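PDB 2Z4I: copper homeostasis protein cutF from Escherichia coli, which activates the Cpx signalling pathway, takes part in copper homeostasis and is required for efficient binding of stationary-phase cells to hydrophobic surfaces. Local coordinates for residues 89-92 and 97-100; 132-135 and 140-143. The protein carries 1 engineered substitution. All coordinates share one frame; numbering follows the deposited sequence.

In the fold
Contacts 1 and 2 are both antiparallel pairings inside beta hairpins, one from each domain of this two-domain outer-membrane lipoprotein. Contact 1 joins strands 87-93 and 96-100, the last two strands of the N-terminal, calycin-clan barrel; contact 2 joins strands 127-135 and 140-144 of the C-terminal OB domain. The flexible interdomain linker separates strands 96-100 and 127-135. The centres of the two contacts lie about 61 Å apart and their nearest atoms about 49 Å, so the contacts do not touch. The separation is consistent with the crystal's domain swap between subunits; in vivo the protein is probably a monomer. Segment 132-135 falls in a region proposed to contain a copper-binding motif.

Contact 1 (89-92 and 97-100); sequences YYRA and LEML
Two first torsions set up the charged pair of R91 and E98: R91 extends its CG away from the main-chain N (chi1 172°), whereas CG of E98 lies anti to its carbonyl carbon, beside the N (chi1 -61°). From facing positions the two chains run side by side in the same direction, and a bend at chi3 of R91 turns its guanidinium toward the carboxylate. The salt bridge joins R91 NH2 to E98 OE2 at 3.2 Å; NE adds a weak bond to the same oxygen. E98 OE2 lies close to the guanidinium plane, yet NH2 meets it from above the carboxylate plane, the two planes being 40° apart. L100 CD2 lies over one guanidinium face, offset toward the rim, and L100 CD1 packs on R91 CB at 3.6 Å.

The backbone evidence for pairing is reciprocal: R91 N donates to E98 O and E98 N to R91 O, each at 3.0 Å. L100 N adds a bond to Y89 O, 2.8 Å long.

On the other face, Y90 and L97 cross at about a right angle, with L97 CD1 near Y90 CD2 and L97 CD2 near Y90 CB. Selenomethionine M99 runs alongside Y90, its CG 3.7 Å from Y90 CE2. Y90 also touches L78 and L80 of strand 77-82, while D76 touches R91. The arrangement is that of a beta hairpin ending the up-and-down antiparallel run of strands in the N-terminal, calycin-clan barrel.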
ATOM      1  N   TYR A  89      -6.696 -16.308  27.768  1.00 33.71           N
ATOM      2  CA  TYR A  89      -7.196 -17.418  26.981  1.00 33.42           C
ATOM      3  C   TYR A  89      -6.931 -17.397  25.509  1.00 34.87           C
ATOM      4  O   TYR A  89      -6.967 -16.344  24.886  1.00 37.54           O
ATOM      5  CB  TYR A  89      -8.701 -17.504  27.188  1.00 33.45           C
ATOM      6  CG  TYR A  89      -9.128 -17.097  28.581  1.00 32.21           C
ATOM      7  CD1 TYR A  89      -9.196 -15.754  28.948  1.00 31.54           C
ATOM      8  CD2 TYR A  89      -9.430 -18.057  29.542  1.00 31.76           C
ATOM      9  CE1 TYR A  89      -9.556 -15.386  30.242  1.00 32.09           C
ATOM     10  CE2 TYR A  89      -9.787 -17.698  30.831  1.00 30.91           C
ATOM     11  CZ  TYR A  89      -9.852 -16.371  31.172  1.00 31.76           C
ATOM     12  OH  TYR A  89     -10.245 -16.034  32.442  1.00 33.89           O
ATOM     13  N   TYR A  90      -6.709 -18.579  24.945  1.00 34.71           N
ATOM     14  CA  TYR A  90      -6.460 -18.708  23.518  1.00 33.51           C
ATOM     15  C   TYR A  90      -7.202 -19.891  22.908  1.00 33.36           C
ATOM     16  O   TYR A  90      -7.519 -20.862  23.583  1.00 30.81           O
ATOM     17  CB  TYR A  90      -4.972 -18.898  23.243  1.00 32.82           C
ATOM     18  CG  TYR A  90      -4.079 -17.813  23.760  1.00 32.88           C
ATOM     19  CD1 TYR A  90      -3.813 -17.700  25.111  1.00 34.84           C
ATOM     20  CD2 TYR A  90      -3.480 -16.910  22.892  1.00 34.23           C
ATOM     21  CE1 TYR A  90      -2.969 -16.717  25.599  1.00 37.34           C
ATOM     22  CE2 TYR A  90      -2.634 -15.922  23.363  1.00 37.19           C
ATOM     23  CZ  TYR A  90      -2.383 -15.829  24.725  1.00 39.21           C
ATOM     24  OH  TYR A  90      -1.564 -14.832  25.222  1.00 41.95           O
ATOM     25  N   ARG A  91      -7.468 -19.792  21.615  1.00 35.23           N
ATOM     26  CA  ARG A  91      -8.119 -20.851  20.863  1.00 39.28           C
ATOM     27  C   ARG A  91      -7.152 -21.116  19.724  1.00 40.61           C
ATOM     28  O   ARG A  91      -6.890 -20.223  18.919  1.00 41.36           O
ATOM     29  CB  ARG A  91      -9.451 -20.368  20.299  1.00 41.69           C
ATOM     30  CG  ARG A  91     -10.105 -21.346  19.335  1.00 47.99           C
ATOM     31  CD  ARG A  91     -11.537 -20.931  19.004  1.00 55.02           C
ATOM     32  NE  ARG A  91     -11.589 -19.636  18.321  1.00 60.92           N
ATOM     33  CZ  ARG A  91     -12.692 -18.898  18.182  1.00 62.23           C
ATOM     34  NH1 ARG A  91     -13.850 -19.325  18.684  1.00 61.50           N
ATOM     35  NH2 ARG A  91     -12.633 -17.729  17.545  1.00 61.79           N
ATOM     36  N   ALA A  92      -6.608 -22.321  19.643  1.00 41.61           N
ATOM     37  CA  ALA A  92      -5.661 -22.599  18.571  1.00 44.69           C
ATOM     38  C   ALA A  92      -6.309 -23.193  17.317  1.00 46.66           C
ATOM     39  O   ALA A  92      -6.591 -24.381  17.273  1.00 49.15           O
ATOM     40  CB  ALA A  92      -4.569 -23.520  19.083  1.00 43.89           C
ATOM     41  N   LEU A  97      -3.018 -18.686  16.775  1.00 39.50           N
ATOM     42  CA  LEU A  97      -3.358 -18.745  18.192  1.00 37.74           C
ATOM     43  C   LEU A  97      -4.141 -17.457  18.430  1.00 38.62           C
ATOM     44  O   LEU A  97      -3.573 -16.368  18.375  1.00 38.40           O
ATOM     45  CB  LEU A  97      -2.099 -18.742  19.067  1.00 35.59           C
ATOM     46  CG  LEU A  97      -1.992 -19.684  20.278  1.00 33.24           C
ATOM     47  CD1 LEU A  97      -1.386 -18.938  21.442  1.00 31.53           C
ATOM     48  CD2 LEU A  97      -3.340 -20.227  20.667  1.00 32.82           C
ATOM     49  N   GLU A  98      -5.442 -17.578  18.680  1.00 39.48           N
ATOM     50  CA  GLU A  98      -6.292 -16.418  18.897  1.00 39.69           C
ATOM     51  C   GLU A  98      -6.485 -16.027  20.344  1.00 39.01           C
ATOM     52  O   GLU A  98      -6.793 -16.868  21.179  1.00 40.80           O
ATOM     53  CB  GLU A  98      -7.667 -16.667  18.320  1.00 42.35           C
ATOM     54  CG  GLU A  98      -7.702 -16.919  16.849  1.00 48.78           C
ATOM     55  CD  GLU A  98      -9.113 -16.748  16.304  1.00 52.48           C
ATOM     56  OE1 GLU A  98      -9.535 -15.580  16.085  1.00 50.46           O
ATOM     57  OE2 GLU A  98      -9.798 -17.785  16.119  1.00 54.87           O
HETATM   58  N   MSE A  99      -6.336 -14.742  20.639  1.00 37.73           N
HETATM   59  CA  MSE A  99      -6.536 -14.267  21.992  1.00 36.92           C
HETATM   60  C   MSE A  99      -8.028 -14.107  22.228  1.00 35.85           C
HETATM   61  O   MSE A  99      -8.724 -13.492  21.415  1.00 36.60           O
HETATM   62  CB  MSE A  99      -5.858 -12.924  22.188  1.00 41.28           C
HETATM   63  CG  MSE A  99      -4.362 -12.956  22.031  1.00 48.32           C
HETATM   64 SE   MSE A  99      -3.628 -11.367  22.838  1.00 60.69          SE
HETATM   65  CE  MSE A  99      -4.783 -11.283  24.381  1.00 49.92           C
ATOM     66  N   LEU A 100      -8.524 -14.638  23.340  1.00 33.22           N
ATOM     67  CA  LEU A 100      -9.949 -14.539  23.647  1.00 31.18           C
ATOM     68  C   LEU A 100     -10.232 -13.967  25.034  1.00 31.71           C
ATOM     69  O   LEU A 100      -9.328 -13.833  25.866  1.00 32.49           O
ATOM     70  CB  LEU A 100     -10.588 -15.923  23.597  1.00 28.81           C
ATOM     71  CG  LEU A 100     -10.201 -16.926  22.522  1.00 26.80           C
ATOM     72  CD1 LEU A 100     -10.839 -18.254  22.873  1.00 26.20           C
ATOM     73  CD2 LEU A 100     -10.671 -16.456  21.160  1.00 25.38           C
TER

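Contact 2 (132-135 and 140-143); sequences MYFY and ATFT
An antiparallel beta hairpin of the C-terminal OB domain brings F134 opposite T141 and M132 opposite T143 as hydrogen-bonded pairs. F134 O is gripped twice by one residue: T141 N reaches it at 2.9 Å and T141 OG1 at 3.2 Å. With chi1 at 42°, the T141 hydroxyl lies between its own backbone N and carbonyl carbon, which puts it, like T141 N, within bonding distance of F134 O. The same OG1 lies in the plane of the F134 ring, at its edge, the two side chains running side by side. F134 N returns a bond to T141 O at 3.0 Å.

At the other end, selenomethionine M132 and T143 exchange backbone bonds in both directions. A water bridges them: it donates to M132 O at 2.8 Å and hydrogen-bonds T143 OG1 at 2.6 Å.

The opposite face carries Y133, Y135, A140 and F142. A140 CB packs against Y133 CZ at 3.6 Å, obliquely to that ring, and lies 3.8 Å from Y135 CD1; the Y135 ring turns an edge to the A140 backbone.

Helix 157-167 packs on Y133 and Y135: its Y163 meets the Y133 ring edge-to-face, and E160 touches both tyrosines. Strand 174-185 pairs with 127-135 through Y133 and V174, and strand 150-152 flanks 140-144 through F142 and F151, so the hairpin lies between two further strands.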
HETATM    1  N   MSE A 132      -6.277  15.232 -26.491  1.00 42.78           N
HETATM    2  CA  MSE A 132      -6.056  15.859 -27.781  1.00 43.02           C
HETATM    3  C   MSE A 132      -4.623  16.375 -27.783  1.00 43.24           C
HETATM    4  O   MSE A 132      -4.309  17.349 -27.106  1.00 43.89           O
HETATM    5  CB  MSE A 132      -7.037  17.017 -27.997  1.00 45.19           C
HETATM    6  CG  MSE A 132      -8.525  16.625 -28.072  1.00 47.10           C
HETATM    7 SE   MSE A 132      -8.996  15.227 -29.359  1.00 54.13          SE
HETATM    8  CE  MSE A 132      -8.286  15.993 -30.975  1.00 50.31           C
ATOM      9  N   TYR A 133      -3.752  15.702 -28.528  1.00 44.46           N
ATOM     10  CA  TYR A 133      -2.343  16.084 -28.608  1.00 46.43           C
ATOM     11  C   TYR A 133      -2.142  17.143 -29.674  1.00 48.70           C
ATOM     12  O   TYR A 133      -2.759  17.090 -30.737  1.00 49.32           O
ATOM     13  CB  TYR A 133      -1.482  14.871 -28.958  1.00 46.42           C
ATOM     14  CG  TYR A 133       0.010  15.146 -29.027  1.00 45.43           C
ATOM     15  CD1 TYR A 133       0.795  15.136 -27.875  1.00 43.87           C
ATOM     16  CD2 TYR A 133       0.640  15.396 -30.251  1.00 43.90           C
ATOM     17  CE1 TYR A 133       2.166  15.363 -27.937  1.00 42.33           C
ATOM     18  CE2 TYR A 133       2.016  15.626 -30.322  1.00 42.56           C
ATOM     19  CZ  TYR A 133       2.772  15.607 -29.160  1.00 42.54           C
ATOM     20  OH  TYR A 133       4.133  15.830 -29.214  1.00 42.36           O
ATOM     21  N   PHE A 134      -1.263  18.096 -29.388  1.00 50.68           N
ATOM     22  CA  PHE A 134      -0.974  19.174 -30.318  1.00 52.15           C
ATOM     23  C   PHE A 134       0.471  19.621 -30.190  1.00 53.10           C
ATOM     24  O   PHE A 134       0.923  19.995 -29.114  1.00 52.79           O
ATOM     25  CB  PHE A 134      -1.901  20.357 -30.056  1.00 52.07           C
ATOM     26  CG  PHE A 134      -1.616  21.545 -30.916  1.00 52.87           C
ATOM     27  CD1 PHE A 134      -0.938  22.647 -30.401  1.00 54.07           C
ATOM     28  CD2 PHE A 134      -2.002  21.558 -32.253  1.00 53.72           C
ATOM     29  CE1 PHE A 134      -0.647  23.752 -31.210  1.00 54.03           C
ATOM     30  CE2 PHE A 134      -1.717  22.656 -33.073  1.00 54.10           C
ATOM     31  CZ  PHE A 134      -1.037  23.756 -32.550  1.00 53.94           C
ATOM     32  N   TYR A 135       1.196  19.583 -31.296  1.00 54.57           N
ATOM     33  CA  TYR A 135       2.588  19.984 -31.284  1.00 56.96           C
ATOM     34  C   TYR A 135       2.839  21.113 -32.271  1.00 58.96           C
ATOM     35  O   TYR A 135       2.261  21.142 -33.361  1.00 59.24           O
ATOM     36  CB  TYR A 135       3.470  18.796 -31.639  1.00 57.58           C
ATOM     37  CG  TYR A 135       4.933  19.144 -31.715  1.00 58.24           C
ATOM     38  CD1 TYR A 135       5.645  19.479 -30.568  1.00 58.37           C
ATOM     39  CD2 TYR A 135       5.604  19.151 -32.937  1.00 58.25           C
ATOM     40  CE1 TYR A 135       6.978  19.807 -30.633  1.00 59.07           C
ATOM     41  CE2 TYR A 135       6.939  19.482 -33.015  1.00 58.39           C
ATOM     42  CZ  TYR A 135       7.623  19.808 -31.858  1.00 60.39           C
ATOM     43  OH  TYR A 135       8.961  20.129 -31.921  1.00 63.22           O
ATOM     44  N   ALA A 140       4.864  20.610 -27.121  1.00 41.65           N
ATOM     45  CA  ALA A 140       3.781  19.657 -27.225  1.00 39.45           C
ATOM     46  C   ALA A 140       2.850  19.878 -26.057  1.00 38.31           C
ATOM     47  O   ALA A 140       3.306  20.092 -24.945  1.00 38.70           O
ATOM     48  CB  ALA A 140       4.320  18.246 -27.191  1.00 39.08           C
ATOM     49  N   THR A 141       1.548  19.869 -26.321  1.00 37.73           N
ATOM     50  CA  THR A 141       0.548  20.003 -25.270  1.00 39.11           C
ATOM     51  C   THR A 141      -0.404  18.829 -25.429  1.00 38.39           C
ATOM     52  O   THR A 141      -0.478  18.229 -26.493  1.00 39.16           O
ATOM     53  CB  THR A 141      -0.243  21.314 -25.364  1.00 39.01           C
ATOM     54  OG1 THR A 141      -0.575  21.577 -26.728  1.00 43.39           O
ATOM     55  CG2 THR A 141       0.569  22.464 -24.810  1.00 41.08           C
ATOM     56  N   PHE A 142      -1.121  18.498 -24.366  1.00 38.70           N
ATOM     57  CA  PHE A 142      -2.049  17.376 -24.378  1.00 37.30           C
ATOM     58  C   PHE A 142      -3.256  17.763 -23.549  1.00 38.52           C
ATOM     59  O   PHE A 142      -3.174  17.861 -22.320  1.00 37.29           O
ATOM     60  CB  PHE A 142      -1.346  16.153 -23.775  1.00 36.42           C
ATOM     61  CG  PHE A 142      -2.193  14.906 -23.685  1.00 33.44           C
ATOM     62  CD1 PHE A 142      -3.045  14.702 -22.613  1.00 32.35           C
ATOM     63  CD2 PHE A 142      -2.049  13.887 -24.617  1.00 33.36           C
ATOM     64  CE1 PHE A 142      -3.735  13.499 -22.457  1.00 32.29           C
ATOM     65  CE2 PHE A 142      -2.738  12.677 -24.472  1.00 33.56           C
ATOM     66  CZ  PHE A 142      -3.580  12.482 -23.389  1.00 31.95           C
ATOM     67  N   THR A 143      -4.366  18.035 -24.225  1.00 40.51           N
ATOM     68  CA  THR A 143      -5.591  18.374 -23.514  1.00 42.83           C
ATOM     69  C   THR A 143      -6.249  17.031 -23.208  1.00 44.12           C
ATOM     70  O   THR A 143      -6.672  16.305 -24.113  1.00 44.14           O
ATOM     71  CB  THR A 143      -6.510  19.249 -24.363  1.00 42.42           C
ATOM     72  OG1 THR A 143      -5.853  20.495 -24.640  1.00 41.48           O
ATOM     73  CG2 THR A 143      -7.804  19.519 -23.611  1.00 41.90           C
TER
HETATM   74  O   HOH W   1      -4.299  20.097 -26.729  1.00 41.11           O